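Local coordinates for succinate-semialdehyde dehydrogenase (Streptococcus pyogenes MGAS1882, PDB 4OGD), which catalyses the oxidation of succinic semialdehyde to succinate, using NADP+ as the cofactor, at residues Arg31-Leu35 with Glu177-Thr182; Asn258-Val262 with Leu302-Ser306; Tyr7-Asn11 with His337-Phe341; Leu247-Tyr252 with Leu282-Val286. One frame throughout, in Å; residues are numbered along the deposited sequence.

Contact 1. Residues Arg31-Leu35 with Glu177-Thr182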
loop_
_atom_site.group_PDB
_atom_site.type_symbol
_atom_site.label_atom_id
_atom_site.label_comp_id
_atom_site.label_asym_id
_atom_site.label_seq_id
_atom_site.Cartn_x
_atom_site.Cartn_y
_atom_site.Cartn_z
ATOM N N ARG A 31 19.770 -2.040 -16.766
ATOM C CA ARG A 31 20.550 -3.074 -16.091
ATOM C C ARG A 31 19.742 -3.681 -14.955
ATOM O O ARG A 31 19.746 -4.892 -14.753
ATOM C CB ARG A 31 21.862 -2.505 -15.543
ATOM C CG ARG A 31 22.713 -3.535 -14.806
ATOM C CD ARG A 31 24.008 -2.919 -14.297
ATOM N NE ARG A 31 23.777 -1.913 -13.260
ATOM C CZ ARG A 31 24.736 -1.166 -12.720
ATOM N NH1 ARG A 31 25.994 -1.301 -13.126
ATOM N NH2 ARG A 31 24.446 -0.269 -11.779
ATOM N N ALA A 32 19.037 -2.831 -14.220
ATOM C CA ALA A 32 18.240 -3.298 -13.093
ATOM C C ALA A 32 17.068 -4.161 -13.568
ATOM O O ALA A 32 16.760 -5.193 -12.965
ATOM C CB ALA A 32 17.750 -2.113 -12.256
ATOM N N HIS A 33 16.418 -3.743 -14.651
ATOM C CA HIS A 33 15.303 -4.501 -15.210
ATOM C C HIS A 33 15.775 -5.871 -15.691
ATOM O O HIS A 33 15.122 -6.893 -15.444
ATOM C CB HIS A 33 14.643 -3.728 -16.354
ATOM C CG HIS A 33 13.539 -4.476 -17.035
ATOM N ND1 HIS A 33 12.360 -4.808 -16.403
ATOM C CD2 HIS A 33 13.440 -4.961 -18.296
ATOM C CE1 HIS A 33 11.583 -5.467 -17.244
ATOM N NE2 HIS A 33 12.215 -5.576 -18.399
ATOM N N LEU A 34 16.917 -5.895 -16.372
ATOM C CA LEU A 34 17.449 -7.164 -16.860
ATOM C C LEU A 34 17.805 -8.094 -15.703
ATOM O O LEU A 34 17.632 -9.309 -15.799
ATOM C CB LEU A 34 18.651 -6.937 -17.778
ATOM C CG LEU A 34 18.330 -6.226 -19.100
ATOM C CD1 LEU A 34 19.601 -6.010 -19.918
ATOM C CD2 LEU A 34 17.301 -6.992 -19.914
ATOM N N LEU A 35 18.280 -7.520 -14.600
ATOM C CA LEU A 35 18.610 -8.319 -13.427
ATOM C C LEU A 35 17.340 -8.881 -12.794
ATOM O O LEU A 35 17.309 -10.043 -12.378
ATOM C CB LEU A 35 19.439 -7.506 -12.420
ATOM C CG LEU A 35 19.954 -8.240 -11.177
ATOM C CD1 LEU A 35 20.838 -9.418 -11.577
ATOM C CD2 LEU A 35 20.732 -7.292 -10.286
ATOM N N GLU A 177 25.486 -9.103 -7.798
ATOM C CA GLU A 177 25.598 -8.689 -9.191
ATOM C C GLU A 177 25.338 -7.194 -9.311
ATOM O O GLU A 177 24.505 -6.647 -8.585
ATOM C CB GLU A 177 24.630 -9.472 -10.080
ATOM C CG GLU A 177 24.736 -9.087 -11.545
ATOM C CD GLU A 177 24.087 -10.077 -12.486
ATOM O OE1 GLU A 177 23.842 -11.229 -12.072
ATOM O OE2 GLU A 177 23.838 -9.688 -13.648
ATOM N N ALA A 178 26.082 -6.535 -10.192
ATOM C CA ALA A 178 25.842 -5.132 -10.500
ATOM C C ALA A 178 24.372 -4.913 -10.835
ATOM O O ALA A 178 23.790 -5.630 -11.662
ATOM C CB ALA A 178 26.727 -4.680 -11.655
ATOM N N GLY A 179 23.773 -3.927 -10.177
ATOM C CA GLY A 179 22.363 -3.652 -10.373
ATOM C C GLY A 179 21.523 -4.054 -9.176
ATOM O O GLY A 179 20.362 -3.646 -9.074
ATOM N N SER A 180 22.082 -4.859 -8.271
ATOM C CA SER A 180 21.341 -5.256 -7.067
ATOM C C SER A 180 20.880 -4.012 -6.292
ATOM O O SER A 180 19.727 -3.918 -5.850
ATOM C CB SER A 180 22.180 -6.179 -6.175
ATOM O OG SER A 180 22.411 -7.429 -6.817
ATOM N N ILE A 181 21.791 -3.064 -6.131
ATOM C CA ILE A 181 21.415 -1.716 -5.726
ATOM C C ILE A 181 22.333 -0.721 -6.427
ATOM O O ILE A 181 23.534 -0.968 -6.577
ATOM C CB ILE A 181 21.419 -1.530 -4.176
ATOM C CG1 ILE A 181 20.784 -0.182 -3.800
ATOM C CG2 ILE A 181 22.826 -1.668 -3.592
ATOM C CD1 ILE A 181 20.477 -0.045 -2.317
ATOM N N THR A 182 21.767 0.384 -6.895
ATOM C CA THR A 182 22.570 1.416 -7.537
ATOM C C THR A 182 22.198 2.771 -6.966
ATOM O O THR A 182 21.018 3.147 -6.933
ATOM C CB THR A 182 22.358 1.438 -9.053
ATOM O OG1 THR A 182 22.578 0.127 -9.588
ATOM C CG2 THR A 182 23.318 2.427 -9.718
#
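R31 reaches across the turn E177-S180 to the hydroxyl of T182. Its NH2 donates to T182 OG1 over 2.9 Å in a bent bond (N-H...O 134°), the oxygen tilted from the guanidinium plane. One face of the same group rests, toward its rim, on the A178-G179 peptide, while the A178 methyl packs by NH1. A single bend, chi3 66°, lays the guanidinium over that peptide with NH2 toward T182. One helical turn on, L35 splits its methyls: CD2 lies 3.4 Å from S180 N, and CD1 is 3.4 Å from E177 CD, the two chains sliding past each other oppositely. Helix 22-41 thus packs against a type II beta turn that feeds strand 181-183, an outermost strand of the Rossmann-type sheet. G179 brings no side chain between turn and helix, so the backbones approach to 5.0 Å (A32 CA to G179 CA); its positive phi (108°) suits glycine at the third position of the turn. The turn closes at E177 O, by S180 N (3.0 Å) and by S180 OG (2.8 Å), the latter on a lone pair. Further out, K38 makes a salt bridge to the E177 carboxylate, and T182 pairs by backbone with M152 and L154.

Contact 2. Residues Asn258-Val262 with Leu302-Ser306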
loop_
_atom_site.group_PDB
_atom_site.type_symbol
_atom_site.label_atom_id
_atom_site.label_comp_id
_atom_site.label_asym_id
_atom_site.label_seq_id
_atom_site.Cartn_x
_atom_site.Cartn_y
_atom_site.Cartn_z
ATOM N N ASN A 258 20.784 11.089 18.751
ATOM C CA ASN A 258 20.873 11.665 17.404
ATOM C C ASN A 258 20.472 13.139 17.393
ATOM O O ASN A 258 19.903 13.636 16.418
ATOM C CB ASN A 258 20.053 10.844 16.390
ATOM C CG ASN A 258 20.583 10.959 14.961
ATOM O OD1 ASN A 258 21.750 11.288 14.729
ATOM N ND2 ASN A 258 19.723 10.659 13.989
ATOM N N ALA A 259 20.767 13.816 18.507
ATOM C CA ALA A 259 20.411 15.218 18.732
ATOM C C ALA A 259 18.931 15.504 18.501
ATOM O O ALA A 259 18.553 16.612 18.117
ATOM C CB ALA A 259 21.300 16.160 17.880
ATOM N N GLY A 260 18.095 14.500 18.742
ATOM C CA GLY A 260 16.654 14.662 18.616
ATOM C C GLY A 260 16.138 14.531 17.198
ATOM O O GLY A 260 14.938 14.674 16.962
ATOM N N GLN A 261 17.038 14.240 16.259
ATOM C CA GLN A 261 16.691 14.171 14.845
ATOM C C GLN A 261 16.192 12.772 14.489
ATOM O O GLN A 261 16.761 12.089 13.634
ATOM C CB GLN A 261 17.914 14.532 14.006
ATOM C CG GLN A 261 18.528 15.884 14.384
ATOM C CD GLN A 261 19.829 16.140 13.648
ATOM O OE1 GLN A 261 19.902 17.000 12.764
ATOM N NE2 GLN A 261 20.868 15.386 14.002
ATOM N N VAL A 262 15.127 12.344 15.160
ATOM C CA VAL A 262 14.662 10.966 15.047
ATOM C C VAL A 262 13.157 11.026 14.902
ATOM O O VAL A 262 12.489 11.716 15.679
ATOM C CB VAL A 262 15.040 10.148 16.304
ATOM C CG1 VAL A 262 14.579 8.698 16.181
ATOM C CG2 VAL A 262 16.540 10.179 16.528
ATOM N N LEU A 302 26.467 15.053 22.741
ATOM C CA LEU A 302 25.510 15.767 21.895
ATOM C C LEU A 302 26.179 16.216 20.598
ATOM O O LEU A 302 27.141 16.990 20.618
ATOM C CB LEU A 302 24.888 16.968 22.621
ATOM C CG LEU A 302 23.782 17.655 21.813
ATOM C CD1 LEU A 302 22.554 16.755 21.696
ATOM C CD2 LEU A 302 23.406 18.987 22.427
ATOM N N ALA A 303 25.666 15.722 19.473
ATOM C CA ALA A 303 26.207 16.023 18.152
ATOM C C ALA A 303 25.674 17.352 17.623
ATOM O O ALA A 303 24.642 17.840 18.089
ATOM C CB ALA A 303 25.852 14.883 17.177
ATOM N N PRO A 304 26.389 17.957 16.659
ATOM C CA PRO A 304 25.800 19.094 15.947
ATOM C C PRO A 304 24.672 18.576 15.067
ATOM O O PRO A 304 24.679 17.386 14.726
ATOM C CB PRO A 304 26.949 19.584 15.067
ATOM C CG PRO A 304 27.769 18.342 14.809
ATOM C CD PRO A 304 27.687 17.546 16.083
ATOM N N LEU A 305 23.728 19.436 14.695
ATOM C CA LEU A 305 22.688 19.030 13.753
ATOM C C LEU A 305 23.286 18.828 12.362
ATOM O O LEU A 305 24.428 19.221 12.102
ATOM C CB LEU A 305 21.538 20.038 13.723
ATOM C CG LEU A 305 20.833 20.329 15.051
ATOM C CD1 LEU A 305 19.520 21.078 14.807
ATOM C CD2 LEU A 305 20.582 19.062 15.842
ATOM N N SER A 306 22.509 18.240 11.458
ATOM C CA SER A 306 23.048 17.742 10.191
ATOM C C SER A 306 23.361 18.790 9.122
ATOM O O SER A 306 24.077 18.490 8.162
ATOM C CB SER A 306 22.105 16.695 9.600
ATOM O OG SER A 306 20.873 17.295 9.250
HETATM O O HOH W 1 23.765 13.546 19.591
HETATM O O HOH W 2 23.704 15.248 13.255
#
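The side-chain amide of Q261 meets the backbone of S306, its OE1 accepting from S306 N at 3.2 Å (N-H...O 147°) in the carbonyl plane, on a lone pair. Its CG lies beside its own backbone N, opposite the carbonyl carbon (chi1 -54°), and the chain beyond is extended, which carries the amide across to the 302-306 loop. NE2 is held too: it donates to N258 O at 3.1 Å, in the amide plane of Q261 but 45° above the carbonyl plane of N258. Q261 N donates to N258 O from the opposite face, at 2.9 Å. A second acceptor for NE2 is water 2, which in turn donates to P304 O (2.8 Å). With both ends of the amide bonded, its rotation is fixed. N258, A259 and G260 all have left-handed backbone angles, a compact turn in the stretch that in aldehyde dehydrogenases runs into the nucleophilic cysteine. The turn presents the A259 methyl to the apolar side: A259 CB touches L305 CD2 at 3.6 Å, and L302 CD1 approaches A259 CA at 4.0 Å. L305, crossing Q261 obliquely, also lays CD2 against the glutamine's CD. Water 1 accepts from A303 N (2.9 Å) and weakly from A259 N. Nearby, N132 bonds both N258 ND2 and Q261 O, and W131 touches Q261 and S306.

Contact 3. Residues Tyr7-Asn11 with His337-Phe341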
loop_
_atom_site.group_PDB
_atom_site.type_symbol
_atom_site.label_atom_id
_atom_site.label_comp_id
_atom_site.label_asym_id
_atom_site.label_seq_id
_atom_site.Cartn_x
_atom_site.Cartn_y
_atom_site.Cartn_z
ATOM N N TYR A 7 31.070 18.354 6.492
ATOM C CA TYR A 7 31.111 17.884 7.875
ATOM C C TYR A 7 30.382 18.859 8.799
ATOM O O TYR A 7 30.784 20.017 8.914
ATOM C CB TYR A 7 32.572 17.748 8.314
ATOM C CG TYR A 7 32.809 17.014 9.616
ATOM C CD1 TYR A 7 31.851 16.167 10.155
ATOM C CD2 TYR A 7 34.006 17.171 10.307
ATOM C CE1 TYR A 7 32.078 15.496 11.344
ATOM C CE2 TYR A 7 34.242 16.506 11.500
ATOM C CZ TYR A 7 33.279 15.669 12.008
ATOM O OH TYR A 7 33.514 15.008 13.184
ATOM N N PRO A 8 29.301 18.406 9.452
ATOM C CA PRO A 8 28.546 19.319 10.318
ATOM C C PRO A 8 29.309 19.840 11.537
ATOM O O PRO A 8 28.831 20.769 12.177
ATOM C CB PRO A 8 27.354 18.460 10.765
ATOM C CG PRO A 8 27.160 17.506 9.651
ATOM C CD PRO A 8 28.568 17.145 9.225
ATOM N N TYR A 9 30.452 19.255 11.877
ATOM C CA TYR A 9 31.189 19.731 13.040
ATOM C C TYR A 9 32.061 20.932 12.692
ATOM O O TYR A 9 32.262 21.811 13.523
ATOM C CB TYR A 9 32.029 18.610 13.651
ATOM C CG TYR A 9 32.877 19.035 14.830
ATOM C CD1 TYR A 9 32.316 19.712 15.903
ATOM C CD2 TYR A 9 34.231 18.734 14.878
ATOM C CE1 TYR A 9 33.081 20.103 16.986
ATOM C CE2 TYR A 9 35.004 19.114 15.956
ATOM C CZ TYR A 9 34.424 19.798 17.007
ATOM O OH TYR A 9 35.186 20.184 18.090
ATOM N N THR A 10 32.550 20.972 11.456
ATOM C CA THR A 10 33.483 22.010 11.023
ATOM C C THR A 10 32.916 22.875 9.904
ATOM O O THR A 10 33.494 23.910 9.561
ATOM C CB THR A 10 34.805 21.401 10.530
ATOM O OG1 THR A 10 34.559 20.590 9.370
ATOM C CG2 THR A 10 35.458 20.563 11.623
ATOM N N ASN A 11 31.789 22.436 9.338
ATOM C CA ASN A 11 31.150 23.098 8.199
ATOM C C ASN A 11 32.071 23.142 6.989
ATOM O O ASN A 11 32.027 24.081 6.198
ATOM C CB ASN A 11 30.654 24.509 8.564
ATOM C CG ASN A 11 29.581 25.016 7.612
ATOM O OD1 ASN A 11 28.760 24.241 7.117
ATOM N ND2 ASN A 11 29.590 26.320 7.342
ATOM N N HIS A 337 29.975 28.313 17.859
ATOM C CA HIS A 337 30.852 27.333 17.226
ATOM C C HIS A 337 30.442 27.214 15.759
ATOM O O HIS A 337 29.258 27.319 15.441
ATOM C CB HIS A 337 30.721 25.980 17.931
ATOM C CG HIS A 337 31.768 24.985 17.535
ATOM N ND1 HIS A 337 31.711 24.270 16.358
ATOM C CD2 HIS A 337 32.901 24.589 18.161
ATOM C CE1 HIS A 337 32.764 23.477 16.274
ATOM N NE2 HIS A 337 33.504 23.653 17.355
ATOM N N PRO A 338 31.411 27.014 14.850
ATOM C CA PRO A 338 31.043 26.955 13.429
ATOM C C PRO A 338 30.192 25.741 13.061
ATOM O O PRO A 338 29.500 25.783 12.045
ATOM C CB PRO A 338 32.396 26.901 12.707
ATOM C CG PRO A 338 33.381 26.487 13.749
ATOM C CD PRO A 338 32.871 27.040 15.042
ATOM N N GLY A 339 30.254 24.688 13.871
ATOM C CA GLY A 339 29.424 23.509 13.669
ATOM C C GLY A 339 27.962 23.829 13.916
ATOM O O GLY A 339 27.645 24.798 14.593
ATOM N N HIS A 340 27.060 23.012 13.385
ATOM C CA HIS A 340 25.637 23.349 13.444
ATOM C C HIS A 340 24.978 22.981 14.774
ATOM O O HIS A 340 23.974 22.265 14.807
ATOM C CB HIS A 340 24.904 22.687 12.280
ATOM C CG HIS A 340 25.608 22.844 10.968
ATOM N ND1 HIS A 340 25.941 24.077 10.447
ATOM C CD2 HIS A 340 26.062 21.926 10.084
ATOM C CE1 HIS A 340 26.562 23.910 9.293
ATOM N NE2 HIS A 340 26.647 22.614 9.050
ATOM N N PHE A 341 25.522 23.497 15.871
ATOM C CA PHE A 341 25.063 23.119 17.209
ATOM C C PHE A 341 23.820 23.863 17.709
ATOM O O PHE A 341 23.690 25.082 17.545
ATOM C CB PHE A 341 26.191 23.297 18.228
ATOM C CG PHE A 341 27.279 22.262 18.118
ATOM C CD1 PHE A 341 27.110 21.010 18.683
ATOM C CD2 PHE A 341 28.465 22.546 17.461
ATOM C CE1 PHE A 341 28.098 20.050 18.593
ATOM C CE2 PHE A 341 29.468 21.591 17.360
ATOM C CZ PHE A 341 29.282 20.338 17.931
#
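P8 and H340 are joined by the backbone hydrogen bond of this contact, H340 N to P8 O, 3.1 Å long and nearly along the C=O axis, 154° at the hydrogen. Within 337-341, G339 N donates to H337 ND1 (2.9 Å) close to the imidazole plane, holding the ring's rotation; a neutral H337 would then probably carry its proton on NE2. On the other loop, Y7 O takes both T10 N and N11 N, which curls the chain after P8.

The Y9 and H337 rings are near parallel, planes 19° apart, but slid so that they barely overlap, with centroids 5.1 Å apart and Y9 CE1 to H337 CE1 at 3.5 Å. With its CG opposite the backbone N (chi1 177°), Y9 swings its ring back toward the partner loop, where its edge meets the edge of F341, CD1 to CZ at 3.7 Å.

Other atoms meet the imidazoles. Y9 O lies at the edge of H337, 3.3 Å from CE1. The H340 ring meets P8 CB with CD2 (3.8 Å) and N11 OD1 with CE1 (3.1 Å), the asparagine oxygen at its edge.

The contact ties the turn between strands 4-7 and 12-16 to the loop between strands 327-330 and 345-348, with P304 against F341 and K311 of helix 308-323 weakly bonded to F341 O.

Contact 4. Residues Leu247-Tyr252 with Leu282-Val286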
loop_
_atom_site.group_PDB
_atom_site.type_symbol
_atom_site.label_atom_id
_atom_site.label_comp_id
_atom_site.label_asym_id
_atom_site.label_seq_id
_atom_site.Cartn_x
_atom_site.Cartn_y
_atom_site.Cartn_z
ATOM N N LEU A 247 12.421 5.952 34.968
ATOM C CA LEU A 247 12.152 7.082 34.087
ATOM C C LEU A 247 13.412 7.902 33.823
ATOM O O LEU A 247 13.767 8.176 32.673
ATOM C CB LEU A 247 11.072 7.970 34.701
ATOM C CG LEU A 247 10.708 9.231 33.928
ATOM C CD1 LEU A 247 10.201 8.872 32.544
ATOM C CD2 LEU A 247 9.665 10.029 34.697
ATOM N N GLU A 248 14.095 8.296 34.892
ATOM C CA GLU A 248 15.277 9.142 34.748
ATOM C C GLU A 248 16.324 8.507 33.833
ATOM O O GLU A 248 16.982 9.188 33.049
ATOM C CB GLU A 248 15.888 9.447 36.119
ATOM C CG GLU A 248 17.173 10.271 36.048
ATOM C CD GLU A 248 17.598 10.812 37.400
ATOM O OE1 GLU A 248 16.891 10.555 38.400
ATOM O OE2 GLU A 248 18.634 11.502 37.461
ATOM N N LYS A 249 16.452 7.191 33.919
ATOM C CA LYS A 249 17.497 6.485 33.192
ATOM C C LYS A 249 17.305 6.462 31.679
ATOM O O LYS A 249 18.264 6.240 30.940
ATOM C CB LYS A 249 17.648 5.071 33.751
ATOM C CG LYS A 249 18.120 5.092 35.202
ATOM C CD LYS A 249 18.231 3.716 35.821
ATOM C CE LYS A 249 18.944 3.824 37.168
ATOM N NZ LYS A 249 19.113 2.509 37.838
ATOM N N VAL A 250 16.080 6.698 31.211
ATOM C CA VAL A 250 15.831 6.645 29.771
ATOM C C VAL A 250 15.662 8.014 29.120
ATOM O O VAL A 250 15.624 8.116 27.891
ATOM C CB VAL A 250 14.607 5.763 29.414
ATOM C CG1 VAL A 250 14.670 4.431 30.148
ATOM C CG2 VAL A 250 13.300 6.491 29.711
ATOM N N LEU A 251 15.579 9.072 29.925
ATOM C CA LEU A 251 15.207 10.381 29.382
ATOM C C LEU A 251 16.202 10.972 28.379
ATOM O O LEU A 251 15.786 11.514 27.353
ATOM C CB LEU A 251 14.900 11.395 30.493
ATOM C CG LEU A 251 13.588 11.242 31.263
ATOM C CD1 LEU A 251 13.500 12.326 32.322
ATOM C CD2 LEU A 251 12.357 11.306 30.355
ATOM N N TYR A 252 17.503 10.879 28.669
ATOM C CA TYR A 252 18.506 11.463 27.781
ATOM C C TYR A 252 18.409 10.827 26.396
ATOM O O TYR A 252 18.293 11.522 25.388
ATOM C CB TYR A 252 19.921 11.291 28.347
ATOM C CG TYR A 252 20.931 12.184 27.663
ATOM C CD1 TYR A 252 21.292 13.402 28.218
ATOM C CD2 TYR A 252 21.503 11.818 26.450
ATOM C CE1 TYR A 252 22.209 14.233 27.592
ATOM C CE2 TYR A 252 22.412 12.641 25.811
ATOM C CZ TYR A 252 22.763 13.844 26.388
ATOM O OH TYR A 252 23.671 14.660 25.753
ATOM N N LEU A 282 13.297 17.248 36.642
ATOM C CA LEU A 282 14.009 16.052 36.218
ATOM C C LEU A 282 14.545 16.191 34.796
ATOM O O LEU A 282 15.711 15.885 34.535
ATOM C CB LEU A 282 13.113 14.819 36.326
ATOM C CG LEU A 282 13.772 13.503 35.916
ATOM C CD1 LEU A 282 14.969 13.227 36.809
ATOM C CD2 LEU A 282 12.781 12.364 36.003
ATOM N N LEU A 283 13.701 16.652 33.873
ATOM C CA LEU A 283 14.131 16.793 32.482
ATOM C C LEU A 283 15.229 17.858 32.358
ATOM O O LEU A 283 16.174 17.713 31.575
ATOM C CB LEU A 283 12.941 17.115 31.567
ATOM C CG LEU A 283 13.231 17.005 30.063
ATOM C CD1 LEU A 283 13.476 15.554 29.677
ATOM C CD2 LEU A 283 12.092 17.584 29.230
ATOM N N THR A 284 15.113 18.914 33.157
ATOM C CA THR A 284 16.149 19.941 33.220
ATOM C C THR A 284 17.483 19.359 33.692
ATOM O O THR A 284 18.536 19.626 33.102
ATOM C CB THR A 284 15.720 21.096 34.142
ATOM O OG1 THR A 284 14.563 21.740 33.584
ATOM C CG2 THR A 284 16.850 22.117 34.278
ATOM N N LYS A 285 17.427 18.550 34.745
ATOM C CA LYS A 285 18.618 17.892 35.280
ATOM C C LYS A 285 19.296 17.047 34.209
ATOM O O LYS A 285 20.512 17.120 34.011
ATOM C CB LYS A 285 18.232 17.005 36.463
ATOM C CG LYS A 285 19.385 16.182 37.035
ATOM C CD LYS A 285 18.868 15.156 38.028
ATOM C CE LYS A 285 19.983 14.339 38.642
ATOM N NZ LYS A 285 19.424 13.195 39.411
ATOM N N VAL A 286 18.496 16.258 33.502
ATOM C CA VAL A 286 19.015 15.365 32.468
ATOM C C VAL A 286 19.630 16.139 31.297
ATOM O O VAL A 286 20.719 15.814 30.818
ATOM C CB VAL A 286 17.892 14.427 31.961
ATOM C CG1 VAL A 286 18.295 13.744 30.660
ATOM C CG2 VAL A 286 17.539 13.388 33.026
#
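E248 and K285 both start with CG opposite the backbone N (chi1 177° and 175°); both chains run out extended from helices crossing at an angle, and meet at about a right angle over the outer side of the helix pair. There E248 OE2 receives K285 NZ at 2.7 Å on its syn lone pair, the side of the other oxygen, in a salt bridge. L282 takes the same first torsion and points its two methyls at different neighbours. CD1 tucks against the carboxylate carbon E248 CD at 3.6 Å; CD2 faces L251 CD1 at 3.8 Å and L247 CD2 at 4.1 Å. L251 CD1 also has L283 CD1 alongside. Further along, V286 presses CG1 on Y252 CB at 3.7 Å, and both its methyls lie by L251 CB. The Y252 ring turns its edge to V286 O, 3.6 Å from CD1 and in the ring plane. Its hydroxyl bonds T301 O.

The short segments pass 9.7 Å apart at a crossing angle of -51°, and the meeting residues, spaced by four on each helix, are consistent with ridges-into-grooves packing. Helix 244-256 is the connecting helix of a beta-alpha-beta crossover between the neighbouring parallel strands 235-238 and 268-272, and helix 276-288 follows the second. Beneath the pair, L247 touches F236 and I238, while L251 and L283 both rest on F269 of strand 268-272.

How the contacts relate
Contact 2 is the most interior, about 14 Å from the chain's centre, and combines a buried glutamine amide, two waters and a small apolar patch between irregular loops. Contacts 1, 3 and 4 lie 23 to 25 Å out. Of these, contact 1 is still buried, while 3 and 4 are partly buried and mix apolar packing with rings or a salt bridge. Contacts 2 and 3 touch: L305 N and H340 O, 2.8 Å apart, probably form a hydrogen bond, so 302-306 is sandwiched between 258-262 and 337-341. Contact 4 adjoins contact 2 through Y252 and L302. Contact 1 lies at the edge of the six-stranded Rossmann-type sheet, probably the cofactor-binding one, contact 4 on the seven-stranded one.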